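Methionyl-tRNA formyltransferase (Clostridium thermocellum, PDB 1ZGH) probably transfers a formyl group from 10-formyltetrahydrofolate to the methionine carried by initiator tRNA. Local coordinates at residues S40-N45 and F83-W88; E71-I76 and E96-V101; N119-G124 and I211-R216. All coordinates share one frame; numbering follows the deposited sequence.

Contact 1: residues S40-N45 and F83-W88; sequences SWNIKN and FPHWSW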
loop_
_atom_site.group_PDB
_atom_site.type_symbol
_atom_site.label_atom_id
_atom_site.label_comp_id
_atom_site.label_asym_id
_atom_site.label_seq_id
_atom_site.Cartn_x
_atom_site.Cartn_y
_atom_site.Cartn_z
ATOM N N SER A 40 -2.245 10.783 -2.932
ATOM C CA SER A 40 -2.790 11.548 -4.031
ATOM C C SER A 40 -3.164 10.672 -5.236
ATOM O O SER A 40 -4.197 10.879 -5.865
ATOM C CB SER A 40 -1.780 12.651 -4.444
ATOM O OG SER A 40 -0.564 12.095 -4.914
ATOM N N TRP A 41 -2.318 9.699 -5.586
ATOM C CA TRP A 41 -2.569 8.910 -6.820
ATOM C C TRP A 41 -3.821 8.014 -6.644
ATOM O O TRP A 41 -4.600 7.830 -7.569
ATOM C CB TRP A 41 -1.323 8.104 -7.239
ATOM C CG TRP A 41 -0.759 7.234 -6.143
ATOM C CD1 TRP A 41 -1.148 5.982 -5.818
ATOM C CD2 TRP A 41 0.257 7.595 -5.199
ATOM N NE1 TRP A 41 -0.419 5.510 -4.746
ATOM C CE2 TRP A 41 0.431 6.496 -4.329
ATOM C CE3 TRP A 41 1.054 8.727 -5.024
ATOM C CZ2 TRP A 41 1.394 6.494 -3.325
ATOM C CZ3 TRP A 41 1.965 8.743 -4.004
ATOM C CH2 TRP A 41 2.136 7.635 -3.172
ATOM N N ASN A 42 -4.019 7.485 -5.437
ATOM C CA ASN A 42 -5.176 6.628 -5.165
ATOM C C ASN A 42 -6.458 7.436 -5.187
ATOM O O ASN A 42 -7.469 6.993 -5.699
ATOM C CB ASN A 42 -5.058 5.953 -3.794
ATOM C CG ASN A 42 -3.995 4.852 -3.764
ATOM O OD1 ASN A 42 -3.930 4.036 -4.668
ATOM N ND2 ASN A 42 -3.171 4.854 -2.731
ATOM N N ILE A 43 -6.415 8.632 -4.610
ATOM C CA ILE A 43 -7.577 9.514 -4.601
ATOM C C ILE A 43 -7.973 9.932 -6.022
ATOM O O ILE A 43 -9.159 9.958 -6.370
ATOM C CB ILE A 43 -7.314 10.747 -3.712
ATOM C CG1 ILE A 43 -7.110 10.308 -2.254
ATOM C CG2 ILE A 43 -8.485 11.754 -3.829
ATOM C CD1 ILE A 43 -6.558 11.435 -1.359
ATOM N N LYS A 44 -6.978 10.311 -6.817
ATOM C CA LYS A 44 -7.192 10.646 -8.214
ATOM C C LYS A 44 -7.848 9.461 -8.922
ATOM O O LYS A 44 -8.783 9.649 -9.662
ATOM C CB LYS A 44 -5.876 11.031 -8.919
ATOM C CG LYS A 44 -5.973 11.131 -10.489
ATOM C CD LYS A 44 -4.607 11.429 -11.200
ATOM C CE LYS A 44 -3.490 10.376 -10.967
ATOM N NZ LYS A 44 -3.717 9.000 -11.541
ATOM N N ASN A 45 -7.318 8.258 -8.707
ATOM C CA ASN A 45 -7.790 7.057 -9.395
ATOM C C ASN A 45 -9.212 6.674 -8.954
ATOM O O ASN A 45 -10.007 6.168 -9.758
ATOM C CB ASN A 45 -6.811 5.877 -9.172
ATOM C CG ASN A 45 -5.532 5.981 -10.025
ATOM O OD1 ASN A 45 -5.492 6.708 -11.009
ATOM N ND2 ASN A 45 -4.494 5.238 -9.647
ATOM N N PHE A 83 -10.300 -0.768 0.129
ATOM C CA PHE A 83 -9.197 -0.002 0.708
ATOM C C PHE A 83 -7.912 -0.128 -0.164
ATOM O O PHE A 83 -7.122 -1.024 0.070
ATOM C CB PHE A 83 -8.900 -0.531 2.113
ATOM C CG PHE A 83 -10.015 -0.352 3.111
ATOM C CD1 PHE A 83 -11.076 -1.272 3.192
ATOM C CD2 PHE A 83 -9.994 0.707 3.995
ATOM C CE1 PHE A 83 -12.091 -1.120 4.142
ATOM C CE2 PHE A 83 -11.009 0.885 4.931
ATOM C CZ PHE A 83 -12.048 -0.033 5.019
ATOM N N PRO A 84 -7.750 0.692 -1.224
ATOM C CA PRO A 84 -6.495 0.628 -2.003
ATOM C C PRO A 84 -5.244 0.923 -1.191
ATOM O O PRO A 84 -4.230 0.240 -1.358
ATOM C CB PRO A 84 -6.699 1.681 -3.071
ATOM C CG PRO A 84 -8.178 1.772 -3.217
ATOM C CD PRO A 84 -8.726 1.600 -1.846
ATOM N N HIS A 85 -5.340 1.915 -0.312
ATOM C CA HIS A 85 -4.338 2.184 0.692
ATOM C C HIS A 85 -4.948 2.890 1.886
ATOM O O HIS A 85 -5.549 3.961 1.778
ATOM C CB HIS A 85 -3.197 3.086 0.139
ATOM C CG HIS A 85 -2.106 3.290 1.152
ATOM N ND1 HIS A 85 -2.083 4.360 2.020
ATOM C CD2 HIS A 85 -1.107 2.473 1.552
ATOM C CE1 HIS A 85 -1.067 4.234 2.855
ATOM N NE2 HIS A 85 -0.453 3.097 2.589
ATOM N N TRP A 86 -4.815 2.306 3.048
ATOM C CA TRP A 86 -5.426 2.896 4.217
ATOM C C TRP A 86 -4.521 2.726 5.414
ATOM O O TRP A 86 -4.117 1.621 5.755
ATOM C CB TRP A 86 -6.771 2.241 4.481
ATOM C CG TRP A 86 -7.669 2.932 5.470
ATOM C CD1 TRP A 86 -7.987 2.488 6.712
ATOM C CD2 TRP A 86 -8.392 4.153 5.279
ATOM N NE1 TRP A 86 -8.844 3.361 7.323
ATOM C CE2 TRP A 86 -9.123 4.388 6.460
ATOM C CE3 TRP A 86 -8.508 5.069 4.213
ATOM C CZ2 TRP A 86 -9.946 5.497 6.623
ATOM C CZ3 TRP A 86 -9.327 6.188 4.384
ATOM C CH2 TRP A 86 -10.037 6.386 5.577
ATOM N N SER A 87 -4.374 3.828 6.121
ATOM C CA SER A 87 -3.318 4.043 7.093
ATOM C C SER A 87 -3.709 3.582 8.499
ATOM O O SER A 87 -2.862 3.134 9.282
ATOM C CB SER A 87 -2.995 5.551 7.063
ATOM O OG SER A 87 -3.347 6.095 5.764
ATOM N N TRP A 88 -4.990 3.667 8.812
ATOM C CA TRP A 88 -5.464 3.421 10.156
ATOM C C TRP A 88 -6.106 2.041 10.342
ATOM O O TRP A 88 -6.473 1.381 9.373
ATOM C CB TRP A 88 -6.444 4.516 10.529
ATOM C CG TRP A 88 -5.861 5.879 10.342
ATOM C CD1 TRP A 88 -5.012 6.548 11.206
ATOM C CD2 TRP A 88 -6.057 6.748 9.221
ATOM N NE1 TRP A 88 -4.688 7.779 10.686
ATOM C CE2 TRP A 88 -5.317 7.930 9.473
ATOM C CE3 TRP A 88 -6.805 6.656 8.039
ATOM C CZ2 TRP A 88 -5.293 9.001 8.576
ATOM C CZ3 TRP A 88 -6.792 7.727 7.157
ATOM C CH2 TRP A 88 -6.045 8.887 7.432
#

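Contact 2: residues E71-I76 and E96-V101; sequences EKVKLI and ENFTCV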
loop_
_atom_site.group_PDB
_atom_site.type_symbol
_atom_site.label_atom_id
_atom_site.label_comp_id
_atom_site.label_asym_id
_atom_site.label_seq_id
_atom_site.Cartn_x
_atom_site.Cartn_y
_atom_site.Cartn_z
ATOM N N GLU A 71 -21.395 4.647 12.338
ATOM C CA GLU A 71 -22.610 5.445 12.222
ATOM C C GLU A 71 -22.728 6.113 10.842
ATOM O O GLU A 71 -23.818 6.203 10.308
ATOM C CB GLU A 71 -22.718 6.474 13.364
ATOM C CG GLU A 71 -22.927 5.851 14.778
ATOM C CD GLU A 71 -24.188 4.978 14.914
ATOM O OE1 GLU A 71 -24.069 3.849 15.444
ATOM O OE2 GLU A 71 -25.299 5.399 14.518
ATOM N N LYS A 72 -21.612 6.544 10.258
ATOM C CA LYS A 72 -21.631 7.129 8.915
ATOM C C LYS A 72 -21.734 6.079 7.783
ATOM O O LYS A 72 -22.495 6.254 6.813
ATOM C CB LYS A 72 -20.393 8.016 8.694
ATOM C CG LYS A 72 -20.393 9.319 9.515
ATOM C CD LYS A 72 -19.093 10.088 9.321
ATOM C CE LYS A 72 -19.052 11.373 10.137
ATOM N NZ LYS A 72 -20.200 12.267 9.790
ATOM N N VAL A 73 -20.993 4.994 7.923
ATOM C CA VAL A 73 -20.970 3.904 6.944
ATOM C C VAL A 73 -22.345 3.179 6.826
ATOM O O VAL A 73 -22.742 2.784 5.731
ATOM C CB VAL A 73 -19.843 2.883 7.308
ATOM C CG1 VAL A 73 -19.962 1.606 6.506
ATOM C CG2 VAL A 73 -18.459 3.516 7.136
ATOM N N LYS A 74 -23.046 3.005 7.944
ATOM C CA LYS A 74 -24.331 2.303 7.937
ATOM C C LYS A 74 -25.364 3.049 7.085
ATOM O O LYS A 74 -26.224 2.418 6.468
ATOM C CB LYS A 74 -24.843 1.998 9.360
ATOM C CG LYS A 74 -25.540 3.119 10.134
ATOM C CD LYS A 74 -26.181 2.555 11.398
ATOM C CE LYS A 74 -26.899 3.600 12.280
ATOM N NZ LYS A 74 -28.302 3.858 11.987
ATOM N N LEU A 75 -25.232 4.379 7.013
ATOM C CA LEU A 75 -26.172 5.205 6.246
ATOM C C LEU A 75 -25.948 5.065 4.743
ATOM O O LEU A 75 -26.858 5.291 3.960
ATOM C CB LEU A 75 -26.102 6.670 6.667
ATOM C CG LEU A 75 -26.526 6.994 8.095
ATOM C CD1 LEU A 75 -26.387 8.508 8.332
ATOM C CD2 LEU A 75 -27.944 6.543 8.390
ATOM N N ILE A 76 -24.742 4.672 4.369
ATOM C CA ILE A 76 -24.330 4.480 2.965
ATOM C C ILE A 76 -24.763 3.090 2.505
ATOM O O ILE A 76 -25.103 2.891 1.344
ATOM C CB ILE A 76 -22.792 4.621 2.813
ATOM C CG1 ILE A 76 -22.324 6.055 3.081
ATOM C CG2 ILE A 76 -22.296 4.183 1.421
ATOM C CD1 ILE A 76 -23.061 7.110 2.273
ATOM N N GLU A 96 -16.921 -6.243 10.674
ATOM C CA GLU A 96 -17.838 -7.317 11.019
ATOM C C GLU A 96 -19.231 -7.146 10.394
ATOM O O GLU A 96 -20.030 -8.085 10.390
ATOM C CB GLU A 96 -17.983 -7.437 12.532
ATOM C CG GLU A 96 -16.775 -8.067 13.215
ATOM C CD GLU A 96 -16.988 -8.244 14.703
ATOM O OE1 GLU A 96 -18.107 -7.960 15.200
ATOM O OE2 GLU A 96 -16.033 -8.661 15.386
ATOM N N ASN A 97 -19.543 -5.947 9.910
ATOM C CA ASN A 97 -20.876 -5.673 9.399
ATOM C C ASN A 97 -20.916 -5.383 7.914
ATOM O O ASN A 97 -21.996 -5.312 7.346
ATOM C CB ASN A 97 -21.517 -4.526 10.194
ATOM C CG ASN A 97 -21.780 -4.900 11.649
ATOM O OD1 ASN A 97 -22.611 -5.754 11.940
ATOM N ND2 ASN A 97 -21.058 -4.271 12.564
ATOM N N PHE A 98 -19.758 -5.212 7.285
ATOM C CA PHE A 98 -19.661 -4.901 5.864
ATOM C C PHE A 98 -18.451 -5.652 5.303
ATOM O O PHE A 98 -17.492 -5.927 6.030
ATOM C CB PHE A 98 -19.505 -3.378 5.644
ATOM C CG PHE A 98 -20.623 -2.576 6.243
ATOM C CD1 PHE A 98 -20.480 -1.994 7.499
ATOM C CD2 PHE A 98 -21.855 -2.462 5.585
ATOM C CE1 PHE A 98 -21.536 -1.287 8.082
ATOM C CE2 PHE A 98 -22.920 -1.759 6.159
ATOM C CZ PHE A 98 -22.767 -1.177 7.411
ATOM N N THR A 99 -18.504 -5.983 4.019
ATOM C CA THR A 99 -17.422 -6.688 3.364
ATOM C C THR A 99 -16.330 -5.696 3.051
ATOM O O THR A 99 -16.438 -4.860 2.142
ATOM C CB THR A 99 -17.877 -7.426 2.095
ATOM O OG1 THR A 99 -18.968 -8.274 2.425
ATOM C CG2 THR A 99 -16.766 -8.295 1.555
ATOM N N CYS A 100 -15.263 -5.790 3.824
ATOM C CA CYS A 100 -14.141 -4.889 3.690
ATOM C C CYS A 100 -13.049 -5.604 2.924
ATOM O O CYS A 100 -12.674 -6.711 3.298
ATOM C CB CYS A 100 -13.654 -4.434 5.062
ATOM S SG CYS A 100 -14.778 -3.331 5.915
ATOM N N VAL A 101 -12.538 -4.948 1.877
ATOM C CA VAL A 101 -11.515 -5.495 0.992
ATOM C C VAL A 101 -10.224 -4.673 1.053
ATOM O O VAL A 101 -10.186 -3.524 0.640
ATOM C CB VAL A 101 -12.011 -5.542 -0.466
ATOM C CG1 VAL A 101 -11.029 -6.295 -1.347
ATOM C CG2 VAL A 101 -13.399 -6.172 -0.510
#

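Contact 3: residues N119-G124 and I211-R216; sequences NLIERG and IYDYIR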
loop_
_atom_site.group_PDB
_atom_site.type_symbol
_atom_site.label_atom_id
_atom_site.label_comp_id
_atom_site.label_asym_id
_atom_site.label_seq_id
_atom_site.Cartn_x
_atom_site.Cartn_y
_atom_site.Cartn_z
ATOM N N ASN A 119 9.718 -3.954 3.414
ATOM C CA ASN A 119 10.060 -5.317 3.827
ATOM C C ASN A 119 10.403 -6.241 2.630
ATOM O O ASN A 119 11.331 -7.060 2.713
ATOM C CB ASN A 119 8.952 -5.901 4.675
ATOM C CG ASN A 119 9.109 -5.564 6.151
ATOM O OD1 ASN A 119 10.127 -5.932 6.782
ATOM N ND2 ASN A 119 8.118 -4.880 6.715
ATOM N N LEU A 120 9.705 -6.053 1.501
ATOM C CA LEU A 120 9.981 -6.829 0.273
ATOM C C LEU A 120 11.324 -6.438 -0.385
ATOM O O LEU A 120 12.103 -7.304 -0.761
ATOM C CB LEU A 120 8.849 -6.634 -0.744
ATOM C CG LEU A 120 7.517 -7.290 -0.343
ATOM C CD1 LEU A 120 6.379 -6.658 -1.179
ATOM C CD2 LEU A 120 7.580 -8.798 -0.517
ATOM N N ILE A 121 11.552 -5.128 -0.537
ATOM C CA ILE A 121 12.776 -4.602 -1.151
ATOM C C ILE A 121 14.009 -4.907 -0.299
ATOM O O ILE A 121 14.995 -5.403 -0.849
ATOM C CB ILE A 121 12.677 -3.122 -1.529
ATOM C CG1 ILE A 121 11.650 -2.959 -2.650
ATOM C CG2 ILE A 121 14.080 -2.554 -2.018
ATOM C CD1 ILE A 121 11.397 -1.511 -3.067
ATOM N N GLU A 122 13.940 -4.728 1.025
ATOM C CA GLU A 122 14.995 -5.278 1.935
ATOM C C GLU A 122 15.340 -6.730 1.705
ATOM O O GLU A 122 16.497 -7.155 1.889
ATOM C CB GLU A 122 14.565 -5.166 3.391
ATOM C CG GLU A 122 14.714 -3.800 3.968
ATOM C CD GLU A 122 14.444 -3.817 5.467
ATOM O OE1 GLU A 122 15.148 -4.565 6.207
ATOM O OE2 GLU A 122 13.502 -3.120 5.890
ATOM N N ARG A 123 14.340 -7.548 1.416
ATOM C CA ARG A 123 14.576 -8.950 1.189
ATOM C C ARG A 123 15.090 -9.242 -0.243
ATOM O O ARG A 123 15.177 -10.386 -0.614
ATOM C CB ARG A 123 13.340 -9.767 1.529
ATOM C CG ARG A 123 13.072 -9.826 3.043
ATOM C CD ARG A 123 11.710 -10.368 3.383
ATOM N NE ARG A 123 11.534 -10.540 4.826
ATOM C CZ ARG A 123 11.437 -9.542 5.702
ATOM N NH1 ARG A 123 11.461 -8.282 5.310
ATOM N NH2 ARG A 123 11.282 -9.810 6.991
ATOM N N GLY A 124 15.417 -8.218 -1.025
ATOM C CA GLY A 124 15.868 -8.412 -2.408
ATOM C C GLY A 124 14.809 -8.944 -3.378
ATOM O O GLY A 124 15.155 -9.544 -4.416
ATOM N N ILE A 211 22.216 0.559 -0.617
ATOM C CA ILE A 211 22.004 2.011 -0.479
ATOM C C ILE A 211 20.968 2.523 -1.471
ATOM O O ILE A 211 20.011 3.228 -1.085
ATOM C CB ILE A 211 23.303 2.831 -0.535
ATOM C CG1 ILE A 211 24.216 2.473 0.629
ATOM C CG2 ILE A 211 23.002 4.333 -0.482
ATOM C CD1 ILE A 211 25.617 3.063 0.508
ATOM N N TYR A 212 21.130 2.137 -2.737
ATOM C CA TYR A 212 20.181 2.468 -3.788
ATOM C C TYR A 212 18.742 2.008 -3.426
ATOM O O TYR A 212 17.798 2.799 -3.545
ATOM C CB TYR A 212 20.638 1.837 -5.097
ATOM C CG TYR A 212 19.730 2.063 -6.289
ATOM C CD1 TYR A 212 19.769 3.265 -6.985
ATOM C CD2 TYR A 212 18.841 1.070 -6.723
ATOM C CE1 TYR A 212 18.975 3.458 -8.047
ATOM C CE2 TYR A 212 18.023 1.256 -7.778
ATOM C CZ TYR A 212 18.085 2.465 -8.456
ATOM O OH TYR A 212 17.326 2.679 -9.574
ATOM N N ASP A 213 18.620 0.758 -2.965
ATOM C CA ASP A 213 17.323 0.180 -2.542
ATOM C C ASP A 213 16.726 0.997 -1.443
ATOM O O ASP A 213 15.554 1.316 -1.514
ATOM C CB ASP A 213 17.454 -1.291 -2.145
ATOM C CG ASP A 213 17.649 -2.196 -3.338
ATOM O OD1 ASP A 213 17.318 -1.764 -4.453
ATOM O OD2 ASP A 213 18.152 -3.324 -3.175
ATOM N N TYR A 214 17.526 1.333 -0.419
ATOM C CA TYR A 214 17.038 2.188 0.707
ATOM C C TYR A 214 16.499 3.555 0.254
ATOM O O TYR A 214 15.420 3.968 0.638
ATOM C CB TYR A 214 18.112 2.369 1.798
ATOM C CG TYR A 214 17.925 1.416 2.953
ATOM C CD1 TYR A 214 18.030 0.038 2.762
ATOM C CD2 TYR A 214 17.653 1.894 4.241
ATOM C CE1 TYR A 214 17.831 -0.848 3.827
ATOM C CE2 TYR A 214 17.462 1.014 5.321
ATOM C CZ TYR A 214 17.547 -0.345 5.096
ATOM O OH TYR A 214 17.412 -1.218 6.137
ATOM N N ILE A 215 17.263 4.261 -0.581
ATOM C CA ILE A 215 16.822 5.540 -1.088
ATOM C C ILE A 215 15.522 5.423 -1.904
ATOM O O ILE A 215 14.541 6.141 -1.620
ATOM C CB ILE A 215 17.898 6.252 -1.934
ATOM C CG1 ILE A 215 19.164 6.492 -1.092
ATOM C CG2 ILE A 215 17.305 7.579 -2.496
ATOM C CD1 ILE A 215 20.327 6.988 -1.921
ATOM N N ARG A 216 15.487 4.513 -2.876
ATOM C CA ARG A 216 14.295 4.392 -3.717
ATOM C C ARG A 216 13.036 3.910 -2.956
ATOM O O ARG A 216 11.950 4.381 -3.251
ATOM C CB ARG A 216 14.525 3.494 -4.917
ATOM C CG ARG A 216 14.479 1.983 -4.646
ATOM C CD ARG A 216 15.046 1.275 -5.846
ATOM N NE ARG A 216 15.223 -0.161 -5.648
ATOM C CZ ARG A 216 14.286 -1.081 -5.841
ATOM N NH1 ARG A 216 13.058 -0.770 -6.265
ATOM N NH2 ARG A 216 14.599 -2.336 -5.660
HETATM O O HOH W 1 15.708 -5.278 -3.596
#

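Contact 1: residues S40-N45 and F83-W88
In the Rossmann-like core of the formyltransferase fold, Asn42 in the first turn of helix 40-52 meets Pro84 and His85, where the chain leaves parallel strand 80-83. The contact is small, burying 102 Å² in all, and one asparagine carries the helix side of it. Its two amide branches divide the work: OD1 of Asn42 lies 4.0 Å from CB of Pro84, while ND2 turns to the neighbouring residue. Asparagine suits this buried spot because its polar ends are both satisfied nearby, ND2 by the carbonyl oxygen of Thr38 and OD1 by the hydroxyl of Ser164, which also bonds Asn45. The apolar proline ring asks for no polar partner, and the two side chains pass one another pointing opposite ways. His85 starts toward the helix, but with CG anti to its backbone N (chi1 -176°) the imidazole turns away, and its ND1 pairs with the hydroxyl of Thr38. Thr38, in the loop between strand 31-36 and the helix, is thus a hydrogen-bonding partner of both segments. Although the Asn42 amide and the imidazole planes are only 11° apart, the two are not stacked; ND2 of Asn42 instead meets CB of His85 at 3.4 Å.

Contact 2: residues E71-I76 and E96-V101
Val73 and Phe98 make the main apolar contact between helix 70-76 and the loop leading into strand 100-104. It is a CH-pi interaction: CG1 of Val73 sits over one face of the phenyl ring, 3.9 Å from the centroid of Phe98 and 22° off the ring normal. The methyl is displaced toward the rim, and its nearest ring atom is CE1 of Phe98, 3.7 Å from CG1 of Val73. This branch reaches the ring because CG1 is anti to the valine N (chi1 168°). A compact apolar residue suits this buried place, where Val73 also packs on Ile34, Ile81 and Ile94.

Simple van der Waals contact is added by the helix backbone: CA of Lys74 lies 3.9 Å from CZ of Phe98. The lysine contributes little more than its first carbon, with CB 4.3 Å from the same CZ of Phe98, and its long chain leads its ammonium away, as fits an exposed position.

The Phe98 ring also touches Ile81 and Pro78. It packs, from the loop before the next strand, on a helix typical of a Rossmann-like sheet: 70-76 is the beta-alpha-beta crossover helix between parallel strands 57-62 and 80-83.

Contact 3: residues N119-G124 and I211-R216
The guanidinium of Arg216 has CD1 of Ile121 over one face, 3.7 Å from NH1 of Arg216, and OD1 of Asp213, from the same helix 208-217, at its edge, in plane. That edge is a side-on salt bridge to a single oxygen: NE of Arg216 reaches OD1 of Asp213 at 2.9 Å and NH2 of Arg216 reaches the same OD1 at 3.0 Å, both from one side of the carboxylate plane. The Tyr214 ring is met obliquely by CG of Glu122; the ring plane of Tyr214 makes 47° with the Glu122 carboxylate, and the ring also meets that of Phe206.

Ile121 is the main apolar side chain between the helices. CG2 of Ile121, anti to its own backbone N, rests 3.6 Å from CB of Asp213 and touches the guanidinium too, whereas CD1 touches the guanidinium alone. A water bridges the helices as well, donating to the carbonyl oxygen of Ile121 at 2.8 Å and, weakly, to OD2 of Asp213. The Glu122 chain, extended beyond CG, passes at a slant to Tyr214, with CD of Glu122 4.0 Å from OH of Tyr214, but its charged end pairs with Arg195. Gly124, with its positive phi, closes helix 116-122 in a Schellman motif.

With NE and NH2 bound to Asp213 and NH1 bonded to the carbonyl oxygens of Leu152 and Gly154, the guanidinium is fixed in rotation and its buried charge probably offset by the carboxylate, which probably lets its flat face serve as a surface for an aliphatic side chain.

In the fold
Contacts 1 and 2 lie around the same mixed sheet and interleave along the chain, in the order 40-45, 71-76, 83-88, 96-101. Their centres are 18 Å apart, yet they touch where neighbouring parallel strands 80-83 and 100-104 meet, Phe83 against Cys100 and Val101. Contact 3 follows later in sequence, about 22 Å from contact 1 and 36 Å from contact 2 between centres, across the chain's centre from contact 2. It pairs helix 116-122 with helix 208-217 of the C-terminal domain. The first two contacts therefore lie within the Rossmann-like part, whereas the third joins the formyl transferase part to the C-terminal part.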